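Local structure of ATP-dependent DNA helicase PIF1 (Candida albicans, 7OTJ) at residues Lys187-Gln192 and Met201-Arg206; Gly25-Gly30 and Ala479-Val484; Glu122-Leu127 and Arg132-Ile137. The protein is an ATP-driven 5'-3' DNA helicase that probably unwinds G-quadruplexes and forked RNA-DNA hybrids and maintains nuclear and mitochondrial genomes. One frame throughout, in Å; residues are numbered along the deposited sequence.

Interaction 1 of 3, residues Lys187-Gln192 and Met201-Arg206; sequences KEIFRQ and MLNNLR. With ADP (adenosine-5'-diphosphate), chain E; ALF (tetrafluoroaluminate ion), chain F.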
loop_
_atom_site.group_PDB
_atom_site.type_symbol
_atom_site.label_atom_id
_atom_site.label_comp_id
_atom_site.label_asym_id
_atom_site.label_seq_id
_atom_site.Cartn_x
_atom_site.Cartn_y
_atom_site.Cartn_z
ATOM N N LYS A 187 -8.824 16.059 -13.151
ATOM C CA LYS A 187 -8.190 16.103 -14.464
ATOM C C LYS A 187 -6.775 16.663 -14.475
ATOM O O LYS A 187 -6.036 16.376 -15.421
ATOM C CB LYS A 187 -9.043 16.919 -15.449
ATOM C CG LYS A 187 -10.267 16.179 -15.982
ATOM C CD LYS A 187 -11.501 17.073 -15.964
ATOM C CE LYS A 187 -11.284 18.352 -16.764
ATOM N NZ LYS A 187 -12.501 19.214 -16.786
ATOM N N GLU A 188 -6.367 17.431 -13.467
ATOM C CA GLU A 188 -5.063 18.086 -13.474
ATOM C C GLU A 188 -4.016 17.189 -12.818
ATOM O O GLU A 188 -4.125 16.861 -11.631
ATOM C CB GLU A 188 -5.144 19.432 -12.754
ATOM C CG GLU A 188 -3.820 20.163 -12.638
ATOM C CD GLU A 188 -3.927 21.430 -11.808
ATOM O OE1 GLU A 188 -3.006 22.271 -11.888
ATOM O OE2 GLU A 188 -4.929 21.584 -11.075
ATOM N N ILE A 189 -2.978 16.842 -13.574
ATOM C CA ILE A 189 -1.919 15.958 -13.095
ATOM C C ILE A 189 -0.844 16.810 -12.429
ATOM O O ILE A 189 -0.317 17.744 -13.039
ATOM C CB ILE A 189 -1.343 15.119 -14.246
ATOM C CG1 ILE A 189 -2.352 14.052 -14.666
ATOM C CG2 ILE A 189 -0.009 14.477 -13.864
ATOM C CD1 ILE A 189 -1.915 13.231 -15.842
ATOM N N PHE A 190 -0.554 16.515 -11.159
ATOM C CA PHE A 190 0.426 17.249 -10.367
ATOM C C PHE A 190 1.792 16.579 -10.317
ATOM O O PHE A 190 2.812 17.277 -10.294
ATOM C CB PHE A 190 -0.083 17.439 -8.931
ATOM C CG PHE A 190 -1.273 18.356 -8.817
ATOM C CD1 PHE A 190 -1.126 19.728 -8.944
ATOM C CD2 PHE A 190 -2.537 17.845 -8.567
ATOM C CE1 PHE A 190 -2.218 20.573 -8.841
ATOM C CE2 PHE A 190 -3.633 18.685 -8.457
ATOM C CZ PHE A 190 -3.473 20.048 -8.595
ATOM N N ARG A 191 1.840 15.242 -10.259
ATOM C CA ARG A 191 3.109 14.555 -10.019
ATOM C C ARG A 191 4.151 14.868 -11.096
ATOM O O ARG A 191 5.333 15.061 -10.787
ATOM C CB ARG A 191 2.882 13.046 -9.911
ATOM C CG ARG A 191 4.155 12.269 -9.628
ATOM C CD ARG A 191 3.899 10.787 -9.425
ATOM N NE ARG A 191 3.057 10.507 -8.263
ATOM C CZ ARG A 191 1.961 9.759 -8.294
ATOM N NH1 ARG A 191 1.535 9.202 -9.416
ATOM N NH2 ARG A 191 1.284 9.554 -7.171
ATOM N N GLN A 192 3.742 14.910 -12.364
ATOM C CA GLN A 192 4.663 15.200 -13.457
ATOM C C GLN A 192 4.380 16.558 -14.101
ATOM O O GLN A 192 4.732 16.783 -15.263
ATOM C CB GLN A 192 4.612 14.089 -14.511
ATOM C CG GLN A 192 4.865 12.673 -13.983
ATOM C CD GLN A 192 3.613 12.002 -13.425
ATOM O OE1 GLN A 192 2.524 12.570 -13.461
ATOM N NE2 GLN A 192 3.768 10.788 -12.910
ATOM N N MET A 201 2.818 11.137 -22.585
ATOM C CA MET A 201 3.293 9.764 -22.735
ATOM C C MET A 201 2.604 8.837 -21.743
ATOM O O MET A 201 2.159 7.741 -22.100
ATOM C CB MET A 201 4.812 9.710 -22.549
ATOM C CG MET A 201 5.619 10.370 -23.652
ATOM S SD MET A 201 7.293 10.781 -23.095
ATOM C CE MET A 201 7.877 9.183 -22.523
ATOM N N LEU A 202 2.562 9.247 -20.478
ATOM C CA LEU A 202 1.864 8.475 -19.456
ATOM C C LEU A 202 0.386 8.289 -19.784
ATOM O O LEU A 202 -0.164 7.203 -19.577
ATOM C CB LEU A 202 2.027 9.150 -18.100
ATOM C CG LEU A 202 3.425 9.026 -17.510
ATOM C CD1 LEU A 202 3.547 9.860 -16.249
ATOM C CD2 LEU A 202 3.721 7.561 -17.236
ATOM N N ASN A 203 -0.295 9.350 -20.223
ATOM C CA ASN A 203 -1.716 9.208 -20.540
ATOM C C ASN A 203 -1.949 8.210 -21.667
ATOM O O ASN A 203 -2.960 7.497 -21.671
ATOM C CB ASN A 203 -2.331 10.562 -20.881
ATOM C CG ASN A 203 -2.628 11.376 -19.648
ATOM O OD1 ASN A 203 -2.681 10.842 -18.532
ATOM N ND2 ASN A 203 -2.818 12.673 -19.834
ATOM N N ASN A 204 -1.032 8.155 -22.638
ATOM C CA ASN A 204 -1.184 7.240 -23.764
ATOM C C ASN A 204 -1.176 5.785 -23.312
ATOM O O ASN A 204 -1.739 4.921 -23.995
ATOM C CB ASN A 204 -0.066 7.474 -24.790
ATOM C CG ASN A 204 -0.245 8.762 -25.588
ATOM O OD1 ASN A 204 -1.360 9.244 -25.772
ATOM N ND2 ASN A 204 0.864 9.312 -26.080
ATOM N N LEU A 205 -0.521 5.487 -22.187
ATOM C CA LEU A 205 -0.446 4.111 -21.708
ATOM C C LEU A 205 -1.776 3.597 -21.166
ATOM O O LEU A 205 -1.956 2.378 -21.062
ATOM C CB LEU A 205 0.631 3.997 -20.630
ATOM C CG LEU A 205 2.034 4.482 -21.008
ATOM C CD1 LEU A 205 2.957 4.363 -19.806
ATOM C CD2 LEU A 205 2.616 3.738 -22.226
ATOM N N ARG A 206 -2.718 4.494 -20.856
ATOM C CA ARG A 206 -3.908 4.121 -20.092
ATOM C C ARG A 206 -4.766 3.102 -20.837
ATOM O O ARG A 206 -5.128 2.060 -20.279
ATOM C CB ARG A 206 -4.707 5.377 -19.745
ATOM C CG ARG A 206 -3.952 6.311 -18.806
ATOM C CD ARG A 206 -4.674 7.629 -18.584
ATOM N NE ARG A 206 -5.948 7.479 -17.887
ATOM C CZ ARG A 206 -6.075 7.257 -16.585
ATOM N NH1 ARG A 206 -5.021 7.046 -15.813
ATOM N NH2 ARG A 206 -7.290 7.249 -16.043
HETATM P PB ADP E . -2.876 10.334 -6.705
HETATM O O1B ADP E . -4.042 10.708 -7.601
HETATM O O2B ADP E . -3.257 9.748 -5.363
HETATM O O3B ADP E . -1.767 9.601 -7.414
HETATM P PA ADP E . -1.275 11.989 -5.022
HETATM O O1A ADP E . -2.207 12.456 -3.933
HETATM O O2A ADP E . -0.325 10.847 -4.765
HETATM O O3A ADP E . -2.169 11.738 -6.343
HETATM O "O5'" ADP E . -0.397 13.232 -5.530
HETATM C "C5'" ADP E . 0.845 13.008 -6.186
HETATM C "C4'" ADP E . 1.707 14.244 -6.020
HETATM O "O4'" ADP E . 0.972 15.397 -6.427
HETATM C "C3'" ADP E . 2.079 14.434 -4.561
HETATM O "O3'" ADP E . 3.501 14.509 -4.457
HETATM C "C2'" ADP E . 1.472 15.759 -4.148
HETATM O "O2'" ADP E . 2.405 16.527 -3.381
HETATM C "C1'" ADP E . 1.137 16.439 -5.465
HETATM N N9 ADP E . -0.128 17.193 -5.353
HETATM C C8 ADP E . -1.341 16.656 -5.131
HETATM N N7 ADP E . -2.295 17.619 -5.089
HETATM C C5 ADP E . -1.687 18.801 -5.284
HETATM C C6 ADP E . -2.105 20.221 -5.361
HETATM N N6 ADP E . -3.405 20.576 -5.207
HETATM N N1 ADP E . -1.145 21.149 -5.581
HETATM C C2 ADP E . 0.149 20.806 -5.733
HETATM N N3 ADP E . 0.596 19.541 -5.678
HETATM C C4 ADP E . -0.256 18.514 -5.458
HETATM AL AL ALF F . -1.764 7.388 -7.674
HETATM F F1 ALF F . -2.730 6.916 -6.253
HETATM F F2 ALF F . -0.783 7.867 -9.088
HETATM F F3 ALF F . -3.281 7.498 -8.609
HETATM F F4 ALF F . -0.247 7.361 -6.730
HETATM O O HOH W 1 -1.782 4.981 -7.949
#
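Leu202, on helix 196-204, meets the side chain of Gln192 in the loop that leaves strand 182-186. One methyl does the touching: Leu202 CD1 comes to 3.5 Å from Gln192 CD and equally near Gln192 NE2, the two side chains crossing at about a right angle. A bend at chi2 of Gln192 brings the amide against this methyl, and NE2 passes on to donate a hydrogen bond to the carbonyl O of Ala483. Asn203 follows with its terminal amide, whose OD1 lies 3.7 Å from Ile189 CD1. These two side chains approach from opposite directions, and the pairing is van der Waals only. The same asparagine also packs on Ser26 of the phosphate-binding loop, while Ile189 leans on Ile199 of the helix.

Between Ile189 and Gln192 the loop turns two side chains to the nucleotide. Adenine lies against one face of the Phe190 ring, ADP C6 being 3.4 Å above its plane and over its centre; Glu188 CG covers the opposite face near the rim. Arg191 starts with CG anti to the backbone N (chi1 -179°), and a bend at chi3 (-63°) turns the edge of its guanidinium to the tetrafluoroaluminate, the aluminium lying in that plane. Its NH1 donates to F2 at 2.7 Å along a nearly straight bond (167°). NH2 reaches F4, also at 2.7 Å, and makes a weak bond to ADP O3B. Thr459 OG1 and Ser481 O take further hydrogen bonds from NE and NH1, fixing the rotation of the group. Van der Waals contacts of methyls with amides thus join the loop to the helix, while the charge of Arg191 would be expected to stabilise the negative charge that builds up as the terminal phosphate is transferred.

Interaction 2 of 3, residues Gly25-Gly30 and Ala479-Val484; sequences GSAGTG and ALSRAV. With ADP (adenosine-5'-diphosphate), chain E; ALF (tetrafluoroaluminate ion), chain F.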
loop_
_atom_site.group_PDB
_atom_site.type_symbol
_atom_site.label_atom_id
_atom_site.label_comp_id
_atom_site.label_asym_id
_atom_site.label_seq_id
_atom_site.Cartn_x
_atom_site.Cartn_y
_atom_site.Cartn_z
ATOM N N GLY A 25 -9.390 9.675 -11.462
ATOM C CA GLY A 25 -8.469 10.520 -12.196
ATOM C C GLY A 25 -7.164 9.793 -12.410
ATOM O O GLY A 25 -6.845 8.821 -11.728
ATOM N N SER A 26 -6.372 10.306 -13.354
ATOM C CA SER A 26 -5.128 9.646 -13.732
ATOM C C SER A 26 -4.154 9.626 -12.554
ATOM O O SER A 26 -4.381 10.236 -11.510
ATOM C CB SER A 26 -4.462 10.360 -14.915
ATOM O OG SER A 26 -5.229 10.302 -16.108
ATOM N N ALA A 27 -3.059 8.892 -12.734
ATOM C CA ALA A 27 -2.023 8.822 -11.713
ATOM C C ALA A 27 -1.498 10.211 -11.373
ATOM O O ALA A 27 -1.202 11.012 -12.264
ATOM C CB ALA A 27 -0.880 7.933 -12.194
ATOM N N GLY A 28 -1.387 10.501 -10.078
ATOM C CA GLY A 28 -0.802 11.759 -9.651
ATOM C C GLY A 28 -1.715 12.962 -9.732
ATOM O O GLY A 28 -1.231 14.100 -9.716
ATOM N N THR A 29 -3.023 12.748 -9.839
ATOM C CA THR A 29 -3.982 13.841 -9.913
ATOM C C THR A 29 -4.332 14.428 -8.543
ATOM O O THR A 29 -5.239 15.263 -8.460
ATOM C CB THR A 29 -5.250 13.361 -10.622
ATOM O OG1 THR A 29 -5.597 12.057 -10.139
ATOM C CG2 THR A 29 -5.018 13.296 -12.122
ATOM N N GLY A 30 -3.606 14.060 -7.490
ATOM C CA GLY A 30 -3.890 14.587 -6.174
ATOM C C GLY A 30 -5.060 13.939 -5.469
ATOM O O GLY A 30 -5.703 14.582 -4.633
ATOM N N ALA A 479 3.772 1.566 -12.936
ATOM C CA ALA A 479 5.220 1.638 -12.751
ATOM C C ALA A 479 5.778 2.938 -13.301
ATOM O O ALA A 479 6.461 3.686 -12.592
ATOM C CB ALA A 479 5.899 0.443 -13.420
ATOM N N LEU A 480 5.490 3.233 -14.566
ATOM C CA LEU A 480 6.064 4.424 -15.171
ATOM C C LEU A 480 5.501 5.715 -14.584
ATOM O O LEU A 480 6.193 6.737 -14.612
ATOM C CB LEU A 480 5.851 4.377 -16.687
ATOM C CG LEU A 480 6.459 3.131 -17.353
ATOM C CD1 LEU A 480 6.199 3.083 -18.851
ATOM C CD2 LEU A 480 7.952 3.042 -17.056
ATOM N N SER A 481 4.302 5.688 -14.006
ATOM C CA SER A 481 3.686 6.906 -13.489
ATOM C C SER A 481 4.089 7.224 -12.055
ATOM O O SER A 481 3.648 8.244 -11.516
ATOM C CB SER A 481 2.161 6.818 -13.587
ATOM O OG SER A 481 1.678 5.636 -12.981
ATOM N N ARG A 482 4.913 6.380 -11.427
ATOM C CA ARG A 482 5.454 6.711 -10.113
ATOM C C ARG A 482 6.450 7.859 -10.170
ATOM O O ARG A 482 6.662 8.529 -9.154
ATOM C CB ARG A 482 6.143 5.493 -9.492
ATOM C CG ARG A 482 5.270 4.252 -9.344
ATOM C CD ARG A 482 4.016 4.548 -8.567
ATOM N NE ARG A 482 2.892 4.896 -9.429
ATOM C CZ ARG A 482 1.800 5.516 -9.007
ATOM N NH1 ARG A 482 1.668 5.901 -7.749
ATOM N NH2 ARG A 482 0.821 5.767 -9.872
ATOM N N ALA A 483 7.060 8.098 -11.327
ATOM C CA ALA A 483 8.151 9.056 -11.434
ATOM C C ALA A 483 7.646 10.492 -11.435
ATOM O O ALA A 483 6.622 10.812 -12.047
ATOM C CB ALA A 483 8.969 8.798 -12.701
ATOM N N VAL A 484 8.375 11.356 -10.728
ATOM C CA VAL A 484 8.123 12.790 -10.803
ATOM C C VAL A 484 8.510 13.331 -12.176
ATOM O O VAL A 484 7.764 14.103 -12.790
ATOM C CB VAL A 484 8.875 13.511 -9.669
ATOM C CG1 VAL A 484 8.846 15.026 -9.860
ATOM C CG2 VAL A 484 8.281 13.123 -8.324
HETATM P PB ADP E . -2.876 10.334 -6.705
HETATM O O1B ADP E . -4.042 10.708 -7.601
HETATM O O2B ADP E . -3.257 9.748 -5.363
HETATM O O3B ADP E . -1.767 9.601 -7.414
HETATM P PA ADP E . -1.275 11.989 -5.022
HETATM O O1A ADP E . -2.207 12.456 -3.933
HETATM O O2A ADP E . -0.325 10.847 -4.765
HETATM O O3A ADP E . -2.169 11.738 -6.343
HETATM O "O5'" ADP E . -0.397 13.232 -5.530
HETATM C "C5'" ADP E . 0.845 13.008 -6.186
HETATM C "C4'" ADP E . 1.707 14.244 -6.020
HETATM O "O4'" ADP E . 0.972 15.397 -6.427
HETATM C "C3'" ADP E . 2.079 14.434 -4.561
HETATM O "O3'" ADP E . 3.501 14.509 -4.457
HETATM C "C2'" ADP E . 1.472 15.759 -4.148
HETATM O "O2'" ADP E . 2.405 16.527 -3.381
HETATM C "C1'" ADP E . 1.137 16.439 -5.465
HETATM N N9 ADP E . -0.128 17.193 -5.353
HETATM C C8 ADP E . -1.341 16.656 -5.131
HETATM N N7 ADP E . -2.295 17.619 -5.089
HETATM C C5 ADP E . -1.687 18.801 -5.284
HETATM C C6 ADP E . -2.105 20.221 -5.361
HETATM N N6 ADP E . -3.405 20.576 -5.207
HETATM N N1 ADP E . -1.145 21.149 -5.581
HETATM C C2 ADP E . 0.149 20.806 -5.733
HETATM N N3 ADP E . 0.596 19.541 -5.678
HETATM C C4 ADP E . -0.256 18.514 -5.458
HETATM AL AL ALF F . -1.764 7.388 -7.674
HETATM F F1 ALF F . -2.730 6.916 -6.253
HETATM F F2 ALF F . -0.783 7.867 -9.088
HETATM F F3 ALF F . -3.281 7.498 -8.609
HETATM F F4 ALF F . -0.247 7.361 -6.730
HETATM O O HOH W 1 -1.782 4.981 -7.949
#
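In the Walker A P-loop of the first RecA-like domain, Ala27 touches Ser481 and Arg482 of the segment that matches helicase motif VI. The contact lies where the two motor domains meet beside the nucleotide. Ala27 CB lies 3.5 Å from Ser481 CB, and Arg482 NH2 sits beside the same methyl. A type II turn from Ser26 to Thr29 shapes the loop; Thr29 OG1 (chi1 43°) turns back to donate to Ser26 O at 2.6 Å, in the carbonyl plane. The loop's backbone amides then face the phosphates: Gly28 N bonds ADP O3B at 2.8 Å and Gly30 N bonds ADP O3A at 3.0 Å.

Arg482 leaves its backbone pointing away from the P-loop and returns through bends at chi2 and chi3. Its guanidinium edge meets the tetrafluoroaluminate, NH1 to F4 at 2.6 Å (165°) and NH2 to F2 at 2.8 Å. NH2 also donates to Ser481 OG, itself hydrogen-bonded to Tyr477 O, and NE to Val478 O; these bonds fix the rotation of the guanidinium. The aluminium sits in line between ADP O3B and a water, as in a hydrolysis transition state, and Arg482's place there is consistent with an arginine finger contacting the phosphate being transferred.

Interaction 3 of 3, residues Glu122-Leu127 and Arg132-Ile137; sequences EIAKNL and RPFGGI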
loop_
_atom_site.group_PDB
_atom_site.type_symbol
_atom_site.label_atom_id
_atom_site.label_comp_id
_atom_site.label_asym_id
_atom_site.label_seq_id
_atom_site.Cartn_x
_atom_site.Cartn_y
_atom_site.Cartn_z
ATOM N N GLU A 122 -22.965 -6.923 2.406
ATOM C CA GLU A 122 -23.871 -7.762 3.185
ATOM C C GLU A 122 -23.511 -7.741 4.663
ATOM O O GLU A 122 -24.397 -7.758 5.524
ATOM C CB GLU A 122 -23.858 -9.194 2.649
ATOM C CG GLU A 122 -24.336 -9.318 1.199
ATOM C CD GLU A 122 -24.497 -10.762 0.735
ATOM O OE1 GLU A 122 -24.675 -10.970 -0.484
ATOM O OE2 GLU A 122 -24.455 -11.685 1.579
ATOM N N ILE A 123 -22.216 -7.698 4.977
ATOM C CA ILE A 123 -21.793 -7.712 6.374
ATOM C C ILE A 123 -22.156 -6.397 7.042
ATOM O O ILE A 123 -22.624 -6.374 8.187
ATOM C CB ILE A 123 -20.283 -8.009 6.477
ATOM C CG1 ILE A 123 -20.046 -9.516 6.510
ATOM C CG2 ILE A 123 -19.681 -7.366 7.715
ATOM C CD1 ILE A 123 -19.126 -10.029 5.443
ATOM N N ALA A 124 -21.964 -5.286 6.330
ATOM C CA ALA A 124 -22.369 -3.985 6.846
ATOM C C ALA A 124 -23.844 -3.980 7.231
ATOM O O ALA A 124 -24.203 -3.584 8.346
ATOM C CB ALA A 124 -22.086 -2.905 5.803
ATOM N N LYS A 125 -24.713 -4.418 6.319
ATOM C CA LYS A 125 -26.142 -4.445 6.606
ATOM C C LYS A 125 -26.448 -5.325 7.812
ATOM O O LYS A 125 -27.192 -4.922 8.713
ATOM C CB LYS A 125 -26.916 -4.913 5.374
ATOM C CG LYS A 125 -26.764 -3.987 4.171
ATOM C CD LYS A 125 -27.438 -4.551 2.930
ATOM C CE LYS A 125 -27.231 -3.634 1.739
ATOM N NZ LYS A 125 -27.935 -4.130 0.529
ATOM N N ASN A 126 -25.872 -6.528 7.851
ATOM C CA ASN A 126 -26.217 -7.480 8.902
ATOM C C ASN A 126 -25.794 -6.974 10.275
ATOM O O ASN A 126 -26.613 -6.897 11.199
ATOM C CB ASN A 126 -25.572 -8.834 8.617
ATOM C CG ASN A 126 -26.082 -9.921 9.535
ATOM O OD1 ASN A 126 -27.019 -10.643 9.193
ATOM N ND2 ASN A 126 -25.478 -10.039 10.713
ATOM N N LEU A 127 -24.515 -6.629 10.428
ATOM C CA LEU A 127 -23.997 -6.243 11.736
ATOM C C LEU A 127 -24.663 -4.981 12.268
ATOM O O LEU A 127 -24.752 -4.796 13.487
ATOM C CB LEU A 127 -22.486 -6.045 11.657
ATOM C CG LEU A 127 -21.646 -7.238 11.203
ATOM C CD1 LEU A 127 -20.191 -6.869 11.283
ATOM C CD2 LEU A 127 -21.937 -8.450 12.058
ATOM N N ARG A 132 -29.999 -0.095 4.427
ATOM C CA ARG A 132 -29.476 0.864 3.470
ATOM C C ARG A 132 -28.234 0.295 2.789
ATOM O O ARG A 132 -27.614 -0.650 3.294
ATOM C CB ARG A 132 -29.123 2.180 4.159
ATOM C CG ARG A 132 -30.302 2.958 4.712
ATOM C CD ARG A 132 -31.113 3.620 3.616
ATOM N NE ARG A 132 -31.870 4.753 4.134
ATOM C CZ ARG A 132 -33.061 4.663 4.709
ATOM N NH1 ARG A 132 -33.675 3.499 4.845
ATOM N NH2 ARG A 132 -33.650 5.767 5.159
ATOM N N PRO A 133 -27.860 0.846 1.634
ATOM C CA PRO A 133 -26.578 0.481 1.026
ATOM C C PRO A 133 -25.442 0.607 2.028
ATOM O O PRO A 133 -25.328 1.603 2.746
ATOM C CB PRO A 133 -26.440 1.486 -0.118
ATOM C CG PRO A 133 -27.848 1.779 -0.507
ATOM C CD PRO A 133 -28.659 1.716 0.753
ATOM N N PHE A 134 -24.626 -0.445 2.107
ATOM C CA PHE A 134 -23.530 -0.534 3.065
ATOM C C PHE A 134 -24.006 -0.274 4.491
ATOM O O PHE A 134 -23.262 0.252 5.323
ATOM C CB PHE A 134 -22.382 0.402 2.679
ATOM C CG PHE A 134 -21.247 -0.309 2.003
ATOM C CD1 PHE A 134 -21.262 -0.522 0.635
ATOM C CD2 PHE A 134 -20.191 -0.808 2.744
ATOM C CE1 PHE A 134 -20.229 -1.202 0.016
ATOM C CE2 PHE A 134 -19.156 -1.486 2.133
ATOM C CZ PHE A 134 -19.174 -1.686 0.764
ATOM N N GLY A 135 -25.245 -0.671 4.788
ATOM C CA GLY A 135 -25.774 -0.510 6.132
ATOM C C GLY A 135 -25.751 0.917 6.628
ATOM O O GLY A 135 -25.527 1.150 7.820
ATOM N N GLY A 136 -25.932 1.883 5.729
ATOM C CA GLY A 136 -25.963 3.290 6.072
ATOM C C GLY A 136 -24.616 3.980 6.062
ATOM O O GLY A 136 -24.569 5.215 6.150
ATOM N N ILE A 137 -23.520 3.229 5.940
ATOM C CA ILE A 137 -22.188 3.824 5.915
ATOM C C ILE A 137 -22.006 4.601 4.621
ATOM O O ILE A 137 -22.365 4.123 3.539
ATOM C CB ILE A 137 -21.110 2.741 6.073
ATOM C CG1 ILE A 137 -21.263 2.039 7.428
ATOM C CG2 ILE A 137 -19.727 3.348 5.900
ATOM C CD1 ILE A 137 -20.400 0.801 7.590
#
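Ala124 and Lys125 pack on Phe134 and its neighbours where the chain turns from helix 114-128 into strand 138-143, within a beta-alpha-beta crossover of the parallel RecA-like sheet. The turn doubles back so closely that Gly135 CA is 4.0 Å from Lys125 CA, a proximity that the absence of a side chain at Gly135 permits. Ala124 points its methyl at the turn, where CB lies 3.4 Å from Phe134 O.

Phe134 has a positive phi; its CB leaves away from residues 122-127, and the ring packs on Leu117 and Leu120 earlier on the helix. With chi1 at -101° the ring keeps CD2 4.2 Å from Ala124 CB, the methyl lying oblique to it. Ile137 closes the apolar patch from the strand side, its CD1 lying 4.4 Å from the same methyl. Trp98 of helix 92-100 also touches Ala124.

Lys125 behaves quite differently. Its CG stands anti to the carbonyl carbon (chi1 -62°) and the chain beyond is fully extended, so that the methylenes run alongside the backbone of residues 132-135 and carry NZ past the turn to a salt bridge with Glu178. Asn121 OD1 accepts from Phe134 N, tying the turn to the helix a second way. Along the lysine, CG lies 3.7 Å from Gly135 N, and farther out CE rests 3.4 Å from Arg132 O.

In the fold
Interactions 1 and 2 are two walls of one buried nucleotide site: their centres are about 6 Å apart, both grip ADP and tetrafluoroaluminate, and they are joined by a probable hydrogen bond from Phe190 N to Gly28 O. Interaction 1 is local in sequence, whereas interaction 2 brings together segments some 450 residues apart from the two RecA-like domains. In both, few protein atoms meet directly and the polar chemistry goes to the ligands. Interaction 3 lies at the far end of the first domain, its centre about 36 Å from interaction 1 and 33 Å from interaction 2, partly buried, ligand-free, and built from methyl and methylene packing on backbone and on apolar side chains.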